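Local coordinates for protein RmpA (PDB 3BJV) that is probably the ascorbate-specific IIA component of a phosphoenolpyruvate-dependent sugar phosphotransferase system, passing on phosphate for sugar uptake, at residues N2-L15 / C135-K149. Residues are numbered along the deposited sequence; the frame is centred on the assembly and turned at random.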
loop_
_atom_site.group_PDB
_atom_site.type_symbol
_atom_site.label_atom_id
_atom_site.label_comp_id
_atom_site.label_asym_id
_atom_site.label_seq_id
_atom_site.Cartn_x
_atom_site.Cartn_y
_atom_site.Cartn_z
ATOM N N ASN A 2 13.420 -8.342 -2.945
ATOM C CA ASN A 2 14.001 -7.190 -2.312
ATOM C C ASN A 2 14.312 -6.123 -3.399
ATOM O O ASN A 2 14.735 -6.470 -4.512
ATOM C CB ASN A 2 15.206 -7.717 -1.517
ATOM C CG ASN A 2 16.343 -6.722 -1.379
ATOM O OD1 ASN A 2 16.205 -5.608 -0.816
ATOM N ND2 ASN A 2 17.507 -7.141 -1.849
ATOM N N LEU A 3 14.034 -4.844 -3.114
ATOM C CA LEU A 3 14.400 -3.730 -4.001
ATOM C C LEU A 3 15.823 -3.724 -4.590
ATOM O O LEU A 3 15.972 -3.663 -5.794
ATOM C CB LEU A 3 14.192 -2.395 -3.296
ATOM C CG LEU A 3 12.931 -1.588 -3.521
ATOM C CD1 LEU A 3 12.961 -0.282 -2.711
ATOM C CD2 LEU A 3 12.686 -1.315 -4.998
ATOM N N ALA A 4 16.869 -3.743 -3.753
ATOM C CA ALA A 4 18.256 -3.738 -4.255
ATOM C C ALA A 4 18.600 -4.827 -5.294
ATOM O O ALA A 4 19.178 -4.588 -6.389
ATOM C CB ALA A 4 19.205 -3.807 -3.103
ATOM N N GLN A 5 18.232 -6.035 -4.939
ATOM C CA GLN A 5 18.491 -7.169 -5.760
ATOM C C GLN A 5 17.667 -7.140 -7.036
ATOM O O GLN A 5 18.192 -7.480 -8.085
ATOM C CB GLN A 5 18.302 -8.421 -4.923
ATOM C CG GLN A 5 17.681 -9.574 -5.623
ATOM C CD GLN A 5 18.663 -10.686 -5.896
ATOM O OE1 GLN A 5 18.608 -11.767 -5.258
ATOM N NE2 GLN A 5 19.579 -10.443 -6.859
ATOM N N ALA A 6 16.393 -6.716 -6.971
ATOM C CA ALA A 6 15.598 -6.470 -8.184
ATOM C C ALA A 6 16.272 -5.442 -9.110
ATOM O O ALA A 6 16.430 -5.662 -10.327
ATOM C CB ALA A 6 14.185 -6.007 -7.814
ATOM N N PHE A 7 16.657 -4.312 -8.535
ATOM C CA PHE A 7 17.348 -3.279 -9.289
ATOM C C PHE A 7 18.594 -3.818 -9.980
ATOM O O PHE A 7 18.777 -3.537 -11.114
ATOM C CB PHE A 7 17.777 -2.125 -8.387
ATOM C CG PHE A 7 16.666 -1.235 -7.959
ATOM C CD1 PHE A 7 15.472 -1.159 -8.688
ATOM C CD2 PHE A 7 16.832 -0.416 -6.837
ATOM C CE1 PHE A 7 14.472 -0.328 -8.306
ATOM C CE2 PHE A 7 15.814 0.466 -6.435
ATOM C CZ PHE A 7 14.614 0.503 -7.178
ATOM N N LYS A 8 19.459 -4.538 -9.260
ATOM C CA LYS A 8 20.679 -5.094 -9.838
ATOM C C LYS A 8 20.406 -6.123 -10.916
ATOM O O LYS A 8 20.930 -6.015 -12.013
ATOM C CB LYS A 8 21.524 -5.787 -8.773
ATOM C CG LYS A 8 21.912 -4.955 -7.601
ATOM C CD LYS A 8 23.100 -5.645 -6.917
ATOM C CE LYS A 8 23.071 -5.574 -5.383
ATOM N NZ LYS A 8 24.198 -6.382 -4.788
ATOM N N GLU A 9 19.591 -7.127 -10.594
ATOM C CA GLU A 9 19.283 -8.204 -11.523
ATOM C C GLU A 9 18.603 -7.658 -12.771
ATOM O O GLU A 9 18.840 -8.179 -13.870
ATOM C CB GLU A 9 18.319 -9.207 -10.903
ATOM C CG GLU A 9 18.859 -10.359 -10.126
ATOM C CD GLU A 9 17.690 -11.190 -9.470
ATOM O OE1 GLU A 9 16.455 -10.985 -9.819
ATOM O OE2 GLU A 9 18.024 -12.038 -8.585
ATOM N N ASN A 10 17.704 -6.672 -12.623
ATOM C CA ASN A 10 16.955 -6.197 -13.803
ATOM C C ASN A 10 17.617 -5.059 -14.563
ATOM O O ASN A 10 17.094 -4.633 -15.587
ATOM C CB ASN A 10 15.530 -5.841 -13.435
ATOM C CG ASN A 10 14.727 -7.060 -13.075
ATOM O OD1 ASN A 10 14.312 -7.780 -13.942
ATOM N ND2 ASN A 10 14.512 -7.303 -11.795
ATOM N N HIS A 11 18.772 -4.588 -14.060
ATOM C CA HIS A 11 19.421 -3.340 -14.478
ATOM C C HIS A 11 18.421 -2.251 -14.718
ATOM O O HIS A 11 18.447 -1.551 -15.771
ATOM C CB HIS A 11 20.220 -3.563 -15.749
ATOM C CG HIS A 11 21.169 -4.698 -15.633
ATOM N ND1 HIS A 11 20.847 -5.986 -16.044
ATOM C CD2 HIS A 11 22.405 -4.760 -15.084
ATOM C CE1 HIS A 11 21.885 -6.764 -15.805
ATOM N NE2 HIS A 11 22.836 -6.046 -15.217
ATOM N N SER A 12 17.540 -2.088 -13.749
ATOM C CA SER A 12 16.385 -1.291 -13.995
ATOM C C SER A 12 16.411 0.059 -13.295
ATOM O O SER A 12 15.354 0.691 -13.151
ATOM C CB SER A 12 15.178 -2.080 -13.582
ATOM O OG SER A 12 15.360 -2.437 -12.238
ATOM N N ILE A 13 17.585 0.502 -12.848
ATOM C CA ILE A 13 17.761 1.886 -12.416
ATOM C C ILE A 13 18.336 2.704 -13.574
ATOM O O ILE A 13 19.450 2.413 -14.030
ATOM C CB ILE A 13 18.755 2.047 -11.268
ATOM C CG1 ILE A 13 18.268 1.325 -10.016
ATOM C CG2 ILE A 13 18.936 3.537 -11.012
ATOM C CD1 ILE A 13 19.277 1.297 -8.936
ATOM N N ARG A 14 17.572 3.682 -14.078
ATOM C CA ARG A 14 17.953 4.476 -15.247
ATOM C C ARG A 14 17.733 5.914 -14.825
ATOM O O ARG A 14 16.627 6.300 -14.552
ATOM C CB ARG A 14 17.075 4.113 -16.459
ATOM C CG ARG A 14 16.957 2.582 -16.830
ATOM C CD ARG A 14 18.306 1.889 -17.296
ATOM N NE ARG A 14 18.111 0.464 -17.646
ATOM C CZ ARG A 14 17.812 -0.016 -18.854
ATOM N NH1 ARG A 14 17.626 -1.323 -19.020
ATOM N NH2 ARG A 14 17.692 0.789 -19.901
ATOM N N LEU A 15 18.782 6.716 -14.726
ATOM C CA LEU A 15 18.645 8.033 -14.134
ATOM C C LEU A 15 18.832 9.181 -15.107
ATOM O O LEU A 15 19.477 9.006 -16.169
ATOM C CB LEU A 15 19.682 8.161 -13.030
ATOM C CG LEU A 15 19.696 7.125 -11.941
ATOM C CD1 LEU A 15 21.032 7.293 -11.268
ATOM C CD2 LEU A 15 18.565 7.328 -10.912
ATOM N N CYS A 135 20.883 11.764 -7.799
ATOM C CA CYS A 135 21.650 10.526 -7.987
ATOM C C CYS A 135 22.088 10.418 -9.420
ATOM O O CYS A 135 21.274 10.615 -10.353
ATOM C CB CYS A 135 20.827 9.274 -7.618
ATOM S SG CYS A 135 20.760 8.942 -5.836
ATOM N N LYS A 136 23.386 10.148 -9.579
ATOM C CA LYS A 136 24.044 9.995 -10.877
ATOM C C LYS A 136 24.244 8.531 -11.283
ATOM O O LYS A 136 24.236 8.212 -12.455
ATOM C CB LYS A 136 25.422 10.621 -10.803
ATOM C CG LYS A 136 25.534 12.028 -11.339
ATOM C CD LYS A 136 25.630 13.109 -10.235
ATOM C CE LYS A 136 25.013 14.457 -10.763
ATOM N NZ LYS A 136 24.880 15.509 -9.718
ATOM N N THR A 137 24.438 7.636 -10.318
ATOM C CA THR A 137 24.784 6.264 -10.599
ATOM C C THR A 137 23.879 5.361 -9.815
ATOM O O THR A 137 23.397 5.753 -8.742
ATOM C CB THR A 137 26.256 5.937 -10.187
ATOM O OG1 THR A 137 26.407 6.157 -8.774
ATOM C CG2 THR A 137 27.253 6.810 -10.962
ATOM N N PRO A 138 23.613 4.150 -10.349
ATOM C CA PRO A 138 22.827 3.180 -9.603
ATOM C C PRO A 138 23.328 2.937 -8.185
ATOM O O PRO A 138 22.509 2.739 -7.271
ATOM C CB PRO A 138 22.941 1.879 -10.465
ATOM C CG PRO A 138 23.194 2.368 -11.872
ATOM C CD PRO A 138 23.938 3.697 -11.725
ATOM N N GLU A 139 24.640 2.883 -7.985
ATOM C CA GLU A 139 25.238 2.712 -6.650
ATOM C C GLU A 139 24.777 3.737 -5.604
ATOM O O GLU A 139 24.577 3.402 -4.446
ATOM C CB GLU A 139 26.781 2.700 -6.726
ATOM C CG GLU A 139 27.421 1.404 -7.260
ATOM C CD GLU A 139 26.885 0.953 -8.644
ATOM O OE1 GLU A 139 26.975 1.726 -9.638
ATOM O OE2 GLU A 139 26.379 -0.196 -8.736
ATOM N N GLU A 140 24.575 4.970 -6.028
ATOM C CA GLU A 140 24.023 6.017 -5.154
ATOM C C GLU A 140 22.619 5.766 -4.669
ATOM O O GLU A 140 22.347 6.009 -3.495
ATOM C CB GLU A 140 24.089 7.398 -5.831
ATOM C CG GLU A 140 25.468 7.916 -5.850
ATOM C CD GLU A 140 25.644 9.154 -6.722
ATOM O OE1 GLU A 140 24.874 10.135 -6.611
ATOM O OE2 GLU A 140 26.613 9.144 -7.500
ATOM N N VAL A 141 21.744 5.309 -5.583
ATOM C CA VAL A 141 20.387 4.960 -5.271
ATOM C C VAL A 141 20.345 3.794 -4.306
ATOM O O VAL A 141 19.572 3.806 -3.355
ATOM C CB VAL A 141 19.521 4.604 -6.549
ATOM C CG1 VAL A 141 18.140 3.996 -6.136
ATOM C CG2 VAL A 141 19.293 5.784 -7.383
ATOM N N LEU A 142 21.141 2.778 -4.587
ATOM C CA LEU A 142 21.263 1.603 -3.699
ATOM C C LEU A 142 21.812 1.993 -2.322
ATOM O O LEU A 142 21.359 1.457 -1.317
ATOM C CB LEU A 142 22.166 0.542 -4.308
ATOM C CG LEU A 142 21.756 -0.104 -5.610
ATOM C CD1 LEU A 142 22.944 -0.877 -6.136
ATOM C CD2 LEU A 142 20.573 -1.019 -5.387
ATOM N N ALA A 143 22.743 2.950 -2.238
ATOM C CA ALA A 143 23.106 3.422 -0.887
ATOM C C ALA A 143 21.860 3.957 -0.130
ATOM O O ALA A 143 21.630 3.581 1.034
ATOM C CB ALA A 143 24.249 4.440 -0.920
ATOM N N MET A 144 21.029 4.753 -0.797
ATOM C CA MET A 144 19.708 5.105 -0.245
ATOM C C MET A 144 18.799 3.936 0.136
ATOM O O MET A 144 18.144 3.973 1.169
ATOM C CB MET A 144 18.947 6.023 -1.186
ATOM C CG MET A 144 19.531 7.423 -1.214
ATOM S SD MET A 144 18.619 8.537 -2.304
ATOM C CE MET A 144 17.022 8.699 -1.493
ATOM N N VAL A 145 18.764 2.891 -0.687
ATOM C CA VAL A 145 17.972 1.720 -0.366
ATOM C C VAL A 145 18.470 1.083 0.926
ATOM O O VAL A 145 17.661 0.728 1.777
ATOM C CB VAL A 145 17.931 0.693 -1.513
ATOM C CG1 VAL A 145 17.383 -0.645 -1.027
ATOM C CG2 VAL A 145 17.115 1.237 -2.710
ATOM N N GLU A 146 19.798 0.974 1.088
ATOM C CA GLU A 146 20.370 0.481 2.346
ATOM C C GLU A 146 19.867 1.265 3.573
ATOM O O GLU A 146 19.457 0.697 4.574
ATOM C CB GLU A 146 21.910 0.548 2.295
ATOM C CG GLU A 146 22.505 -0.367 1.265
ATOM C CD GLU A 146 22.125 -1.775 1.580
ATOM O OE1 GLU A 146 22.192 -2.115 2.804
ATOM O OE2 GLU A 146 21.719 -2.517 0.634
ATOM N N GLU A 147 19.935 2.581 3.472
ATOM C CA GLU A 147 19.552 3.469 4.543
ATOM C C GLU A 147 18.049 3.356 4.915
ATOM O O GLU A 147 17.658 3.727 6.010
ATOM C CB GLU A 147 19.926 4.875 4.083
ATOM C CG GLU A 147 19.582 6.031 5.000
ATOM C CD GLU A 147 19.701 7.406 4.301
ATOM O OE1 GLU A 147 19.110 8.364 4.866
ATOM O OE2 GLU A 147 20.368 7.526 3.213
ATOM N N SER A 148 17.216 2.854 4.010
ATOM C CA SER A 148 15.779 2.712 4.233
ATOM C C SER A 148 15.481 1.518 5.114
ATOM O O SER A 148 14.395 1.387 5.653
ATOM C CB SER A 148 15.044 2.543 2.902
ATOM O OG SER A 148 15.269 1.253 2.308
ATOM N N LYS A 149 16.474 0.650 5.288
ATOM C CA LYS A 149 16.254 -0.665 5.897
ATOM C C LYS A 149 15.941 -0.637 7.414
ATOM O O LYS A 149 15.473 -1.630 7.980
ATOM C CB LYS A 149 17.378 -1.651 5.509
ATOM C CG LYS A 149 17.353 -2.062 3.983
ATOM C CD LYS A 149 17.800 -3.528 3.762
ATOM C CE LYS A 149 19.150 -3.717 2.989
ATOM N NZ LYS A 149 19.007 -4.015 1.464
#
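L142 reaches from helix 138-147 to A4 and F7 of helix 3-10, at an apolar helix-helix interface in one outer layer of the three-layer alpha/beta sandwich of the EIIA type 2 fold. The helices run nearly antiparallel, 162° between directions, with axes 10.2 Å apart at closest approach.

I13 points out of strand 13-15 toward helix 138-147. CB carries two branches: CG2 comes within 4.2 Å of P138 CA, while CG1 lies over one face of the F7 ring, 3.6 Å above its plane and offset toward the rim. With chi1 at -63°, CG1 sits anti to the carbonyl carbon, and the extended chain carries CD1 across to P138 CB, V141 CG1 and the side of L142.

At its edge the same F7 ring meets two residues of helix 138-147: CE2 lies 4.0 Å from V145 CG2, and CD2 is beside L142 CD2. V145 straddles the interface, CG2 on the ring and CG1 beside A4. On the sheet side, L3 and A6 touch F80 of strand 79-85.

At the other end of the contact, L15 divides its methyls: CD2 packs on V141 CG2, and CD1 lies against the backbone leading into helix 138-147, 3.5 Å from C135 O.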